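Local coordinates for capsid protein (PDB 3N7X) that forms, as sixty copies, the icosahedral capsid of a shrimp-infecting densovirus and binds calcium ions where subunits meet, at residues D90-T94 with L171-Q176; L81-G85 with E95-Y99; R54-F58 with I175-Q179; L71-H77 with W261-R267. All blocks are in the same frame, centred on the assembly; numbering follows the deposited sequence.

Contact 1 (D90-T94 with L171-Q176); sequences DSSAT and LAKWIQ. With CA (calcium ion), chain B.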
loop_
_atom_site.group_PDB
_atom_site.type_symbol
_atom_site.label_atom_id
_atom_site.label_comp_id
_atom_site.label_asym_id
_atom_site.label_seq_id
_atom_site.Cartn_x
_atom_site.Cartn_y
_atom_site.Cartn_z
ATOM N N ASP A 90 109.610 19.640 -11.743
ATOM C CA ASP A 90 109.967 20.093 -13.086
ATOM C C ASP A 90 108.838 20.091 -14.110
ATOM O O ASP A 90 109.088 20.253 -15.303
ATOM C CB ASP A 90 111.113 19.243 -13.633
ATOM C CG ASP A 90 110.783 17.761 -13.649
ATOM O OD1 ASP A 90 109.580 17.413 -13.596
ATOM O OD2 ASP A 90 111.727 16.942 -13.726
ATOM N N SER A 91 107.608 19.897 -13.652
ATOM C CA SER A 91 106.456 19.876 -14.552
ATOM C C SER A 91 106.573 18.818 -15.651
ATOM O O SER A 91 106.016 18.980 -16.737
ATOM C CB SER A 91 106.260 21.252 -15.194
ATOM O OG SER A 91 105.998 22.238 -14.210
ATOM N N SER A 92 107.297 17.740 -15.374
ATOM C CA SER A 92 107.454 16.669 -16.352
ATOM C C SER A 92 106.332 15.653 -16.146
ATOM O O SER A 92 105.683 15.635 -15.096
ATOM C CB SER A 92 108.808 15.975 -16.177
ATOM O OG SER A 92 108.844 15.216 -14.977
ATOM N N ALA A 93 106.100 14.807 -17.143
ATOM C CA ALA A 93 105.053 13.802 -17.029
ATOM C C ALA A 93 105.482 12.722 -16.039
ATOM O O ALA A 93 106.624 12.269 -16.057
ATOM C CB ALA A 93 104.767 13.181 -18.394
ATOM N N THR A 94 104.565 12.322 -15.164
ATOM C CA THR A 94 104.851 11.283 -14.181
ATOM C C THR A 94 103.539 10.543 -13.925
ATOM O O THR A 94 102.462 11.132 -13.993
ATOM C CB THR A 94 105.402 11.894 -12.861
ATOM O OG1 THR A 94 105.870 10.845 -12.006
ATOM C CG2 THR A 94 104.322 12.683 -12.133
ATOM N N LEU A 171 104.696 14.099 -24.045
ATOM C CA LEU A 171 103.498 13.850 -23.261
ATOM C C LEU A 171 103.313 14.977 -22.244
ATOM O O LEU A 171 102.189 15.420 -21.989
ATOM C CB LEU A 171 103.594 12.512 -22.529
ATOM C CG LEU A 171 102.456 12.249 -21.533
ATOM C CD1 LEU A 171 101.127 12.336 -22.254
ATOM C CD2 LEU A 171 102.624 10.883 -20.875
ATOM N N ALA A 172 104.414 15.445 -21.662
ATOM C CA ALA A 172 104.336 16.525 -20.685
ATOM C C ALA A 172 103.643 17.754 -21.283
ATOM O O ALA A 172 102.797 18.372 -20.637
ATOM C CB ALA A 172 105.732 16.898 -20.194
ATOM N N LYS A 173 104.002 18.107 -22.514
ATOM C CA LYS A 173 103.399 19.260 -23.178
ATOM C C LYS A 173 101.882 19.094 -23.282
ATOM O O LYS A 173 101.123 20.001 -22.934
ATOM C CB LYS A 173 103.995 19.437 -24.578
ATOM C CG LYS A 173 105.448 19.888 -24.585
ATOM C CD LYS A 173 105.575 21.393 -24.386
ATOM C CE LYS A 173 105.047 22.153 -25.607
ATOM N NZ LYS A 173 105.156 23.643 -25.479
ATOM N N TRP A 174 101.445 17.933 -23.764
ATOM C CA TRP A 174 100.020 17.666 -23.900
ATOM C C TRP A 174 99.296 17.775 -22.561
ATOM O O TRP A 174 98.166 18.256 -22.495
ATOM C CB TRP A 174 99.783 16.278 -24.487
ATOM C CG TRP A 174 100.014 16.187 -25.963
ATOM C CD1 TRP A 174 101.056 15.570 -26.594
ATOM C CD2 TRP A 174 99.149 16.669 -26.998
ATOM N NE1 TRP A 174 100.888 15.629 -27.954
ATOM C CE2 TRP A 174 99.726 16.299 -28.231
ATOM C CE3 TRP A 174 97.939 17.374 -27.001
ATOM C CZ2 TRP A 174 99.134 16.607 -29.459
ATOM C CZ3 TRP A 174 97.346 17.682 -28.226
ATOM C CH2 TRP A 174 97.948 17.295 -29.437
ATOM N N ILE A 175 99.938 17.318 -21.494
ATOM C CA ILE A 175 99.325 17.400 -20.179
ATOM C C ILE A 175 99.258 18.867 -19.772
ATOM O O ILE A 175 98.288 19.318 -19.165
ATOM C CB ILE A 175 100.142 16.619 -19.137
ATOM C CG1 ILE A 175 100.057 15.124 -19.438
ATOM C CG2 ILE A 175 99.627 16.915 -17.738
ATOM C CD1 ILE A 175 100.796 14.256 -18.440
ATOM N N GLN A 176 100.296 19.615 -20.119
ATOM C CA GLN A 176 100.350 21.029 -19.790
ATOM C C GLN A 176 99.268 21.819 -20.520
ATOM O O GLN A 176 98.671 22.743 -19.958
ATOM C CB GLN A 176 101.724 21.599 -20.153
ATOM C CG GLN A 176 102.782 21.441 -19.067
ATOM C CD GLN A 176 104.207 21.389 -19.623
ATOM O OE1 GLN A 176 104.546 22.092 -20.579
ATOM N NE2 GLN A 176 105.048 20.557 -19.014
HETATM CA CA CA B . 98.621 24.098 -18.044
HETATM O O HOH W 1 98.022 21.871 -17.331
HETATM O O HOH W 2 98.882 26.433 -17.495
HETATM O O HOH W 3 98.719 25.410 -20.028
#
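Ala93 presses its methyl group against one flank of helix 171-176, and apolar packing of this kind makes up much of the contact. Ala93 CB lies 4.0 Å from Leu171 CD2 and 4.1 Å from Ile175 CD1, two branch ends that belong to successive turns of the helix. Ile175 reaches it because CG1 is held opposite its own carbonyl carbon (chi1 -68°) and the chain then runs straight out to CD1. Farther toward Ser91, Ala172 CB comes up to the backbone, 3.7 Å from Ala93 N. With only a methyl on each residue, the CA atoms of Ala93 and Ala172 can approach to 4.6 Å.

Polar contact is thinner. Gln176, extended beyond CG, brings NE2 to within 2.9 Å of Ser91 O, but the bond is weak, being bent to 126° at the hydrogen. The loop that presents this carbonyl is tied by itself: Asp90 OD1 accepts from Ser92 N at 2.9 Å, an Asx turn, and from Ser92 OG, both donors arriving from the same face of the carboxylate.

Metal coordination starts at the end of the helix, where Gln176 O meets the calcium ion at 2.4 Å, and three waters bind the metal beside it. One of them also donates to Ile175 O. Tyr55 O of the same chain and Glu191 of a neighbouring subunit complete the shell. The loop and short strand 90-94 thus pack on a helix whose C-terminal carbonyl serves an intersubunit calcium site of the capsid.

Contact 2 (L81-G85 with E95-Y99); sequences LYLYG and ETQRY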
loop_
_atom_site.group_PDB
_atom_site.type_symbol
_atom_site.label_atom_id
_atom_site.label_comp_id
_atom_site.label_asym_id
_atom_site.label_seq_id
_atom_site.Cartn_x
_atom_site.Cartn_y
_atom_site.Cartn_z
ATOM N N LEU A 81 96.401 11.068 -20.795
ATOM C CA LEU A 81 96.046 12.334 -20.168
ATOM C C LEU A 81 95.397 12.163 -18.808
ATOM O O LEU A 81 95.349 13.105 -18.023
ATOM C CB LEU A 81 95.110 13.136 -21.074
ATOM C CG LEU A 81 95.662 13.593 -22.428
ATOM C CD1 LEU A 81 94.598 14.399 -23.149
ATOM C CD2 LEU A 81 96.919 14.435 -22.236
ATOM N N TYR A 82 94.907 10.962 -18.519
ATOM C CA TYR A 82 94.239 10.710 -17.245
ATOM C C TYR A 82 95.080 9.920 -16.248
ATOM O O TYR A 82 94.983 10.141 -15.043
ATOM C CB TYR A 82 92.931 9.955 -17.483
ATOM C CG TYR A 82 92.010 10.588 -18.503
ATOM C CD1 TYR A 82 90.997 11.473 -18.115
ATOM C CD2 TYR A 82 92.139 10.286 -19.861
ATOM C CE1 TYR A 82 90.133 12.037 -19.059
ATOM C CE2 TYR A 82 91.286 10.842 -20.807
ATOM C CZ TYR A 82 90.288 11.712 -20.401
ATOM O OH TYR A 82 89.442 12.238 -21.348
ATOM N N LEU A 83 95.894 8.993 -16.745
ATOM C CA LEU A 83 96.725 8.162 -15.874
ATOM C C LEU A 83 98.041 8.817 -15.464
ATOM O O LEU A 83 98.742 8.320 -14.580
ATOM C CB LEU A 83 96.997 6.813 -16.549
ATOM C CG LEU A 83 95.918 5.737 -16.378
ATOM C CD1 LEU A 83 94.541 6.326 -16.599
ATOM C CD2 LEU A 83 96.179 4.600 -17.345
ATOM N N TYR A 84 98.372 9.931 -16.110
ATOM C CA TYR A 84 99.594 10.665 -15.796
ATOM C C TYR A 84 99.253 12.058 -15.304
ATOM O O TYR A 84 98.141 12.547 -15.511
ATOM C CB TYR A 84 100.481 10.793 -17.034
ATOM C CG TYR A 84 101.211 9.530 -17.402
ATOM C CD1 TYR A 84 102.485 9.268 -16.896
ATOM C CD2 TYR A 84 100.627 8.587 -18.248
ATOM C CE1 TYR A 84 103.163 8.095 -17.228
ATOM C CE2 TYR A 84 101.293 7.412 -18.586
ATOM C CZ TYR A 84 102.561 7.170 -18.076
ATOM O OH TYR A 84 103.228 6.015 -18.418
ATOM N N GLY A 85 100.225 12.686 -14.656
ATOM C CA GLY A 85 100.060 14.038 -14.156
ATOM C C GLY A 85 101.397 14.744 -14.287
ATOM O O GLY A 85 102.268 14.287 -15.030
ATOM N N GLU A 95 103.611 9.249 -13.650
ATOM C CA GLU A 95 102.380 8.513 -13.422
ATOM C C GLU A 95 101.711 8.864 -12.098
ATOM O O GLU A 95 102.381 9.188 -11.116
ATOM C CB GLU A 95 102.630 7.002 -13.525
ATOM C CG GLU A 95 103.940 6.521 -12.951
ATOM C CD GLU A 95 104.206 5.045 -13.238
ATOM O OE1 GLU A 95 104.208 4.650 -14.426
ATOM O OE2 GLU A 95 104.424 4.281 -12.271
ATOM N N THR A 96 100.380 8.831 -12.097
ATOM C CA THR A 96 99.595 9.119 -10.902
ATOM C C THR A 96 99.752 7.957 -9.927
ATOM O O THR A 96 100.004 6.828 -10.343
ATOM C CB THR A 96 98.100 9.247 -11.240
ATOM O OG1 THR A 96 97.651 8.033 -11.859
ATOM C CG2 THR A 96 97.856 10.414 -12.183
ATOM N N GLN A 97 99.599 8.225 -8.633
ATOM C CA GLN A 97 99.727 7.164 -7.639
ATOM C C GLN A 97 98.803 6.009 -7.978
ATOM O O GLN A 97 99.188 4.843 -7.870
ATOM C CB GLN A 97 99.382 7.670 -6.238
ATOM C CG GLN A 97 100.549 8.243 -5.456
ATOM C CD GLN A 97 101.733 7.289 -5.362
ATOM O OE1 GLN A 97 102.723 7.445 -6.080
ATOM N NE2 GLN A 97 101.632 6.296 -4.480
ATOM N N ARG A 98 97.582 6.332 -8.390
ATOM C CA ARG A 98 96.628 5.292 -8.725
ATOM C C ARG A 98 97.109 4.427 -9.881
ATOM O O ARG A 98 97.096 3.199 -9.781
ATOM C CB ARG A 98 95.250 5.898 -9.010
ATOM C CG ARG A 98 94.635 6.503 -7.750
ATOM C CD ARG A 98 93.159 6.863 -7.869
ATOM N NE ARG A 98 92.639 7.212 -6.548
ATOM C CZ ARG A 98 91.364 7.123 -6.176
ATOM N NH1 ARG A 98 90.437 6.697 -7.025
ATOM N NH2 ARG A 98 91.019 7.439 -4.934
ATOM N N TYR A 99 97.554 5.042 -10.969
ATOM C CA TYR A 99 98.033 4.237 -12.080
ATOM C C TYR A 99 99.218 3.393 -11.616
ATOM O O TYR A 99 99.294 2.195 -11.890
ATOM C CB TYR A 99 98.447 5.122 -13.260
ATOM C CG TYR A 99 99.135 4.356 -14.374
ATOM C CD1 TYR A 99 98.640 3.124 -14.818
ATOM C CD2 TYR A 99 100.292 4.855 -14.979
ATOM C CE1 TYR A 99 99.284 2.407 -15.836
ATOM C CE2 TYR A 99 100.940 4.149 -15.997
ATOM C CZ TYR A 99 100.433 2.927 -16.420
ATOM O OH TYR A 99 101.083 2.232 -17.419
HETATM O O HOH W 4 105.407 5.030 -17.010
#
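Leu83 O, at the end of helix 80-83, takes two hydrogen bonds from Thr96. Thr96 N approaches at 3.0 Å and nearly straight (172°), Thr96 OG1 at 2.9 Å, and both come from the same face of the carbonyl plane, the hydroxyl farther above it. With its proton given to Leu83, Thr96 OG1 still accepts from Tyr99 N at 3.1 Å. Chi1 of 58° sets the hydroxyl between the backbone N and the carbonyl carbon of Thr96, where it can serve both. This is an N-cap: Thr96 stands just before helix 97-109, so a single residue closes off the start of one helix and satisfies the last carbonyl of another. Immediately beside it, Tyr84 and Glu95 form a non-hydrogen-bonded antiparallel pair of the hairpin 84-86/93-95. Their polar ends are joined through a water that donates to Tyr84 OH (2.8 Å) and to Glu95 OE1 (2.9 Å). Tyr84 OH also bonds Ile225 O, and Tyr99 OH bonds Ile225 N, so both phenols reach the same loop residue. Their rings lie obliquely, planes 58° apart, with Tyr84 CZ 4.0 Å from Tyr99 CE2. Leu83 CD2 sits over a face of the Tyr99 ring in a CH-pi contact, 4.2 Å from its centroid.

Contact 3 (R54-F58 with I175-Q179); sequences RYFEF and IQNPQ. With CA (calcium ion), chain B.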
loop_
_atom_site.group_PDB
_atom_site.type_symbol
_atom_site.label_atom_id
_atom_site.label_comp_id
_atom_site.label_asym_id
_atom_site.label_seq_id
_atom_site.Cartn_x
_atom_site.Cartn_y
_atom_site.Cartn_z
ATOM N N ARG A 54 93.267 21.089 -14.344
ATOM C CA ARG A 54 94.361 21.764 -15.040
ATOM C C ARG A 54 93.988 23.154 -15.538
ATOM O O ARG A 54 92.806 23.511 -15.579
ATOM C CB ARG A 54 94.805 20.910 -16.229
ATOM C CG ARG A 54 95.326 19.564 -15.802
ATOM C CD ARG A 54 95.541 18.598 -16.941
ATOM N NE ARG A 54 96.099 17.359 -16.404
ATOM C CZ ARG A 54 96.121 16.190 -17.040
ATOM N NH1 ARG A 54 95.615 16.077 -18.263
ATOM N NH2 ARG A 54 96.635 15.127 -16.436
ATOM N N TYR A 55 95.003 23.940 -15.898
ATOM C CA TYR A 55 94.783 25.275 -16.447
ATOM C C TYR A 55 95.207 25.216 -17.907
ATOM O O TYR A 55 96.284 24.692 -18.220
ATOM C CB TYR A 55 95.660 26.343 -15.788
ATOM C CG TYR A 55 95.451 26.611 -14.319
ATOM C CD1 TYR A 55 94.177 26.795 -13.785
ATOM C CD2 TYR A 55 96.549 26.750 -13.469
ATOM C CE1 TYR A 55 94.005 27.110 -12.436
ATOM C CE2 TYR A 55 96.389 27.067 -12.127
ATOM C CZ TYR A 55 95.120 27.246 -11.614
ATOM O OH TYR A 55 94.979 27.566 -10.282
ATOM N N PHE A 56 94.372 25.751 -18.792
ATOM C CA PHE A 56 94.694 25.793 -20.212
ATOM C C PHE A 56 94.617 27.240 -20.683
ATOM O O PHE A 56 93.791 28.019 -20.187
ATOM C CB PHE A 56 93.705 24.964 -21.042
ATOM C CG PHE A 56 93.814 23.476 -20.839
ATOM C CD1 PHE A 56 94.981 22.900 -20.349
ATOM C CD2 PHE A 56 92.757 22.639 -21.206
ATOM C CE1 PHE A 56 95.096 21.513 -20.227
ATOM C CE2 PHE A 56 92.860 21.252 -21.091
ATOM C CZ PHE A 56 94.032 20.687 -20.600
ATOM N N GLU A 57 95.482 27.602 -21.627
ATOM C CA GLU A 57 95.480 28.950 -22.185
ATOM C C GLU A 57 95.379 28.819 -23.698
ATOM O O GLU A 57 95.876 27.852 -24.274
ATOM C CB GLU A 57 96.757 29.712 -21.825
ATOM C CG GLU A 57 96.999 29.908 -20.340
ATOM C CD GLU A 57 97.652 28.700 -19.693
ATOM O OE1 GLU A 57 98.567 28.123 -20.320
ATOM O OE2 GLU A 57 97.263 28.332 -18.559
ATOM N N PHE A 58 94.743 29.792 -24.337
ATOM C CA PHE A 58 94.572 29.759 -25.784
ATOM C C PHE A 58 94.661 31.145 -26.397
ATOM O O PHE A 58 94.330 32.140 -25.749
ATOM C CB PHE A 58 93.188 29.216 -26.148
ATOM C CG PHE A 58 92.907 27.837 -25.635
ATOM C CD1 PHE A 58 93.451 26.722 -26.261
ATOM C CD2 PHE A 58 92.067 27.652 -24.537
ATOM C CE1 PHE A 58 93.163 25.440 -25.806
ATOM C CE2 PHE A 58 91.773 26.376 -24.073
ATOM C CZ PHE A 58 92.320 25.265 -24.707
ATOM N N ILE A 175 99.938 17.318 -21.494
ATOM C CA ILE A 175 99.325 17.400 -20.179
ATOM C C ILE A 175 99.258 18.867 -19.772
ATOM O O ILE A 175 98.288 19.318 -19.165
ATOM C CB ILE A 175 100.142 16.619 -19.137
ATOM C CG1 ILE A 175 100.057 15.124 -19.438
ATOM C CG2 ILE A 175 99.627 16.915 -17.738
ATOM C CD1 ILE A 175 100.796 14.256 -18.440
ATOM N N GLN A 176 100.296 19.615 -20.119
ATOM C CA GLN A 176 100.350 21.029 -19.790
ATOM C C GLN A 176 99.268 21.819 -20.520
ATOM O O GLN A 176 98.671 22.743 -19.958
ATOM C CB GLN A 176 101.724 21.599 -20.153
ATOM C CG GLN A 176 102.782 21.441 -19.067
ATOM C CD GLN A 176 104.207 21.389 -19.623
ATOM O OE1 GLN A 176 104.546 22.092 -20.579
ATOM N NE2 GLN A 176 105.048 20.557 -19.014
ATOM N N ASN A 177 98.995 21.438 -21.764
ATOM C CA ASN A 177 98.024 22.180 -22.552
ATOM C C ASN A 177 97.720 21.496 -23.880
ATOM O O ASN A 177 98.498 20.672 -24.365
ATOM C CB ASN A 177 98.608 23.574 -22.851
ATOM C CG ASN A 177 97.547 24.619 -23.160
ATOM O OD1 ASN A 177 96.999 25.251 -22.252
ATOM N ND2 ASN A 177 97.252 24.803 -24.440
ATOM N N PRO A 178 96.556 21.805 -24.468
ATOM C CA PRO A 178 96.219 21.203 -25.758
ATOM C C PRO A 178 97.263 21.776 -26.720
ATOM O O PRO A 178 97.627 22.946 -26.609
ATOM C CB PRO A 178 94.822 21.748 -26.030
ATOM C CG PRO A 178 94.234 21.807 -24.646
ATOM C CD PRO A 178 95.362 22.392 -23.829
ATOM N N GLN A 179 97.748 20.963 -27.650
ATOM C CA GLN A 179 98.773 21.418 -28.585
ATOM C C GLN A 179 98.237 21.760 -29.971
ATOM O O GLN A 179 97.179 21.276 -30.380
ATOM C CB GLN A 179 99.865 20.351 -28.692
ATOM C CG GLN A 179 100.544 20.056 -27.366
ATOM C CD GLN A 179 101.186 21.296 -26.765
ATOM O OE1 GLN A 179 102.005 21.953 -27.409
ATOM N NE2 GLN A 179 100.822 21.620 -25.528
HETATM CA CA CA B . 98.621 24.098 -18.044
HETATM O O HOH W 5 96.008 18.005 -20.374
HETATM O O HOH W 3 98.719 25.410 -20.028
HETATM O O HOH W 2 98.882 26.433 -17.495
HETATM O O HOH W 1 98.022 21.871 -17.331
#
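Asn177 OD1 is gripped by Glu57 N at 2.9 Å, in the carbonyl plane and on a lone pair, and by a water 2.8 Å away. That water is itself a calcium ligand and gives its other hydrogen to Glu57 OE1 at 2.7 Å. Asn177 ND2 bonds Pro178 O and only weakly Glu57 O. Turning CG opposite the backbone N (chi1 -157°) brings the Asn177 amide to the N and O of Glu57, much as the peptide of a paired strand would. Next to it Pro178 CD sits over the Phe56 ring, 3.4 Å from the centroid and 9° off the normal, a nearly centred CH-pi contact; Pro178 CG touches Phe58 CZ at 4.0 Å. Ile175 CG2 covers one face of the Arg54 guanidinium, 3.6 Å from CZ, while Arg54 NH2 bonds Leu81 O. Tyr55 O binds the calcium ion at 2.4 Å, beside Gln176 O and Glu191 of a neighbouring subunit. Glu57 meets the metal through water alone, OE1 and OE2 each taking a hydrogen from a different ligand water. The metal is therefore held by two backbone carbonyls, one carboxylate and three waters, its charge probably balanced by Glu191 and, in the second shell, Glu57.

Contact 4 (L71-H77 with W261-R267); sequences LYCLPLH and WQQIFMR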
loop_
_atom_site.group_PDB
_atom_site.type_symbol
_atom_site.label_atom_id
_atom_site.label_comp_id
_atom_site.label_asym_id
_atom_site.label_seq_id
_atom_site.Cartn_x
_atom_site.Cartn_y
_atom_site.Cartn_z
ATOM N N LEU A 71 94.946 24.752 -35.188
ATOM C CA LEU A 71 93.944 24.777 -34.132
ATOM C C LEU A 71 94.513 23.956 -32.985
ATOM O O LEU A 71 95.306 23.039 -33.208
ATOM C CB LEU A 71 92.630 24.143 -34.607
ATOM C CG LEU A 71 91.806 24.894 -35.660
ATOM C CD1 LEU A 71 90.623 24.035 -36.102
ATOM C CD2 LEU A 71 91.325 26.221 -35.088
ATOM N N TYR A 72 94.138 24.294 -31.757
ATOM C CA TYR A 72 94.612 23.526 -30.621
ATOM C C TYR A 72 93.765 22.273 -30.604
ATOM O O TYR A 72 92.573 22.319 -30.905
ATOM C CB TYR A 72 94.406 24.274 -29.309
ATOM C CG TYR A 72 95.254 25.505 -29.154
ATOM C CD1 TYR A 72 94.822 26.739 -29.638
ATOM C CD2 TYR A 72 96.490 25.443 -28.510
ATOM C CE1 TYR A 72 95.600 27.884 -29.480
ATOM C CE2 TYR A 72 97.274 26.578 -28.346
ATOM C CZ TYR A 72 96.826 27.795 -28.831
ATOM O OH TYR A 72 97.602 28.922 -28.669
ATOM N N CYS A 73 94.378 21.150 -30.258
ATOM C CA CYS A 73 93.650 19.897 -30.204
ATOM C C CYS A 73 93.651 19.334 -28.791
ATOM O O CYS A 73 94.658 19.409 -28.089
ATOM C CB CYS A 73 94.279 18.884 -31.164
ATOM S SG CYS A 73 93.581 17.213 -31.051
ATOM N N LEU A 74 92.513 18.795 -28.367
ATOM C CA LEU A 74 92.410 18.178 -27.050
ATOM C C LEU A 74 91.964 16.739 -27.276
ATOM O O LEU A 74 90.778 16.465 -27.462
ATOM C CB LEU A 74 91.397 18.913 -26.169
ATOM C CG LEU A 74 91.145 18.255 -24.802
ATOM C CD1 LEU A 74 92.460 17.979 -24.090
ATOM C CD2 LEU A 74 90.269 19.158 -23.957
ATOM N N PRO A 75 92.919 15.800 -27.278
ATOM C CA PRO A 75 92.639 14.378 -27.488
ATOM C C PRO A 75 92.107 13.667 -26.245
ATOM O O PRO A 75 92.853 12.987 -25.541
ATOM C CB PRO A 75 93.990 13.839 -27.937
ATOM C CG PRO A 75 94.933 14.625 -27.084
ATOM C CD PRO A 75 94.367 16.038 -27.137
ATOM N N LEU A 76 90.811 13.821 -25.991
ATOM C CA LEU A 76 90.170 13.205 -24.834
ATOM C C LEU A 76 90.250 11.695 -24.827
ATOM O O LEU A 76 90.065 11.074 -23.786
ATOM C CB LEU A 76 88.697 13.583 -24.772
ATOM C CG LEU A 76 88.396 15.068 -24.698
ATOM C CD1 LEU A 76 86.914 15.258 -24.477
ATOM C CD2 LEU A 76 89.192 15.683 -23.563
ATOM N N HIS A 77 90.506 11.104 -25.987
ATOM C CA HIS A 77 90.587 9.655 -26.092
ATOM C C HIS A 77 91.937 9.084 -25.657
ATOM O O HIS A 77 92.099 7.863 -25.583
ATOM C CB HIS A 77 90.286 9.219 -27.529
ATOM C CG HIS A 77 91.121 9.919 -28.553
ATOM N ND1 HIS A 77 91.773 9.248 -29.568
ATOM C CD2 HIS A 77 91.414 11.230 -28.720
ATOM C CE1 HIS A 77 92.433 10.116 -30.314
ATOM N NE2 HIS A 77 92.231 11.326 -29.820
ATOM N N TRP A 261 83.327 9.025 -32.917
ATOM C CA TRP A 261 83.575 9.951 -31.830
ATOM C C TRP A 261 84.596 10.974 -32.313
ATOM O O TRP A 261 85.608 10.620 -32.923
ATOM C CB TRP A 261 84.116 9.192 -30.622
ATOM C CG TRP A 261 84.461 10.077 -29.490
ATOM C CD1 TRP A 261 83.632 10.496 -28.488
ATOM C CD2 TRP A 261 85.719 10.721 -29.271
ATOM N NE1 TRP A 261 84.299 11.366 -27.656
ATOM C CE2 TRP A 261 85.582 11.522 -28.115
ATOM C CE3 TRP A 261 86.950 10.702 -29.943
ATOM C CZ2 TRP A 261 86.633 12.300 -27.613
ATOM C CZ3 TRP A 261 87.996 11.476 -29.446
ATOM C CH2 TRP A 261 87.829 12.263 -28.290
ATOM N N GLN A 262 84.329 12.244 -32.027
ATOM C CA GLN A 262 85.203 13.331 -32.455
ATOM C C GLN A 262 85.927 14.036 -31.315
ATOM O O GLN A 262 85.330 14.307 -30.268
ATOM C CB GLN A 262 84.381 14.375 -33.218
ATOM C CG GLN A 262 83.656 13.819 -34.417
ATOM C CD GLN A 262 84.612 13.342 -35.477
ATOM O OE1 GLN A 262 84.321 12.399 -36.207
ATOM N NE2 GLN A 262 85.762 13.998 -35.575
ATOM N N GLN A 263 87.211 14.326 -31.514
ATOM C CA GLN A 263 87.972 15.061 -30.510
ATOM C C GLN A 263 87.723 16.520 -30.874
ATOM O O GLN A 263 87.204 16.808 -31.954
ATOM C CB GLN A 263 89.477 14.735 -30.567
ATOM C CG GLN A 263 90.157 14.948 -31.913
ATOM C CD GLN A 263 90.196 13.686 -32.764
ATOM O OE1 GLN A 263 89.164 13.196 -33.224
ATOM N NE2 GLN A 263 91.394 13.154 -32.972
ATOM N N ILE A 264 88.078 17.445 -29.995
ATOM C CA ILE A 264 87.822 18.845 -30.294
ATOM C C ILE A 264 89.043 19.657 -30.695
ATOM O O ILE A 264 90.175 19.312 -30.366
ATOM C CB ILE A 264 87.128 19.534 -29.107
ATOM C CG1 ILE A 264 88.008 19.443 -27.865
ATOM C CG2 ILE A 264 85.789 18.872 -28.838
ATOM C CD1 ILE A 264 87.397 20.105 -26.657
ATOM N N PHE A 265 88.783 20.738 -31.423
ATOM C CA PHE A 265 89.813 21.652 -31.894
ATOM C C PHE A 265 89.374 23.048 -31.474
ATOM O O PHE A 265 88.181 23.350 -31.490
ATOM C CB PHE A 265 89.932 21.549 -33.411
ATOM C CG PHE A 265 90.415 20.208 -33.877
ATOM C CD1 PHE A 265 91.770 19.894 -33.849
ATOM C CD2 PHE A 265 89.513 19.238 -34.306
ATOM C CE1 PHE A 265 92.222 18.630 -34.240
ATOM C CE2 PHE A 265 89.952 17.976 -34.696
ATOM C CZ PHE A 265 91.310 17.673 -34.664
ATOM N N MET A 266 90.324 23.898 -31.093
ATOM C CA MET A 266 89.970 25.236 -30.628
ATOM C C MET A 266 90.927 26.332 -31.044
ATOM O O MET A 266 92.011 26.072 -31.559
ATOM C CB MET A 266 89.901 25.259 -29.102
ATOM C CG MET A 266 89.052 24.178 -28.492
ATOM S SD MET A 266 89.837 23.544 -27.000
ATOM C CE MET A 266 91.206 22.651 -27.747
ATOM N N ARG A 267 90.497 27.562 -30.784
ATOM C CA ARG A 267 91.271 28.768 -31.045
ATOM C C ARG A 267 90.446 29.941 -30.551
ATOM O O ARG A 267 89.224 29.955 -30.704
ATOM C CB ARG A 267 91.563 28.948 -32.540
ATOM C CG ARG A 267 90.415 29.519 -33.354
ATOM C CD ARG A 267 90.861 29.841 -34.770
ATOM N NE ARG A 267 89.771 30.385 -35.573
ATOM C CZ ARG A 267 89.890 30.771 -36.839
ATOM N NH1 ARG A 267 91.059 30.674 -37.459
ATOM N NH2 ARG A 267 88.839 31.255 -37.486
HETATM O O HOH W 6 94.149 13.457 -31.576
#
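Trp261 meets Leu76 with its edge, CZ2 lying 3.7 Å from Leu76 CB, while one face of the indole, toward its rim, receives the backbone N of Gln263. His77 comes to the same indole obliquely, the planes 49° apart and His77 CD2 3.5 Å from Trp261 CZ3. The His77 side chain comes within about 3 Å of a bound magnesium ion. Met266 O lies in the plane of the Tyr72 ring at its edge, 3.5 Å from CD1, and the Phe58 ring meets that of Tyr72 edge-to-face. Cys73 SG stands obliquely off the Phe265 ring, 4.5 Å from its centroid. These groups hang on two neighbouring antiparallel strands of a sheet in the beta-barrel of the capsid protein, strand 70-74 lying between 264-268 and 179-182. Tyr72 and Met266 form a hydrogen-bonded pair, each N reaching the other's O at 2.8 Å; Leu74 N gives Ile264 O a further bond at 3.1 Å. On the Tyr72 and Leu74 face, Met266, bent at chi2 (141°) and chi3, curls its CE to within 3.9 Å of Tyr72 CB. Leu71 CD2 packs against CD of Arg267, whose charged end continues to a salt bridge with Glu150 and to Tyr55 OH of a neighbouring subunit.

How the contacts relate
Contacts 2, 3 and 4 are largely buried, whereas contact 1 is only partly so. Contacts 1 and 3 share Ile175 and Gln176, and so the Gln176 O ligand and three waters of one calcium ion; across its segments contact 1 is mostly small apolar packing, whereas contact 3 adds a second carbonyl ligand and an asparagine amide. Contact 2 adjoins contact 1 through the hairpin, where Thr94 O probably accepts from Gly85 N at 2.8 Å, and its polar work is helix capping and a water bridge. Contact 4, closest to the chain centre, is sheet pairing; Gln179 O probably accepts from Cys73 N at 2.8 Å, tying it to the chain that leaves contact 3.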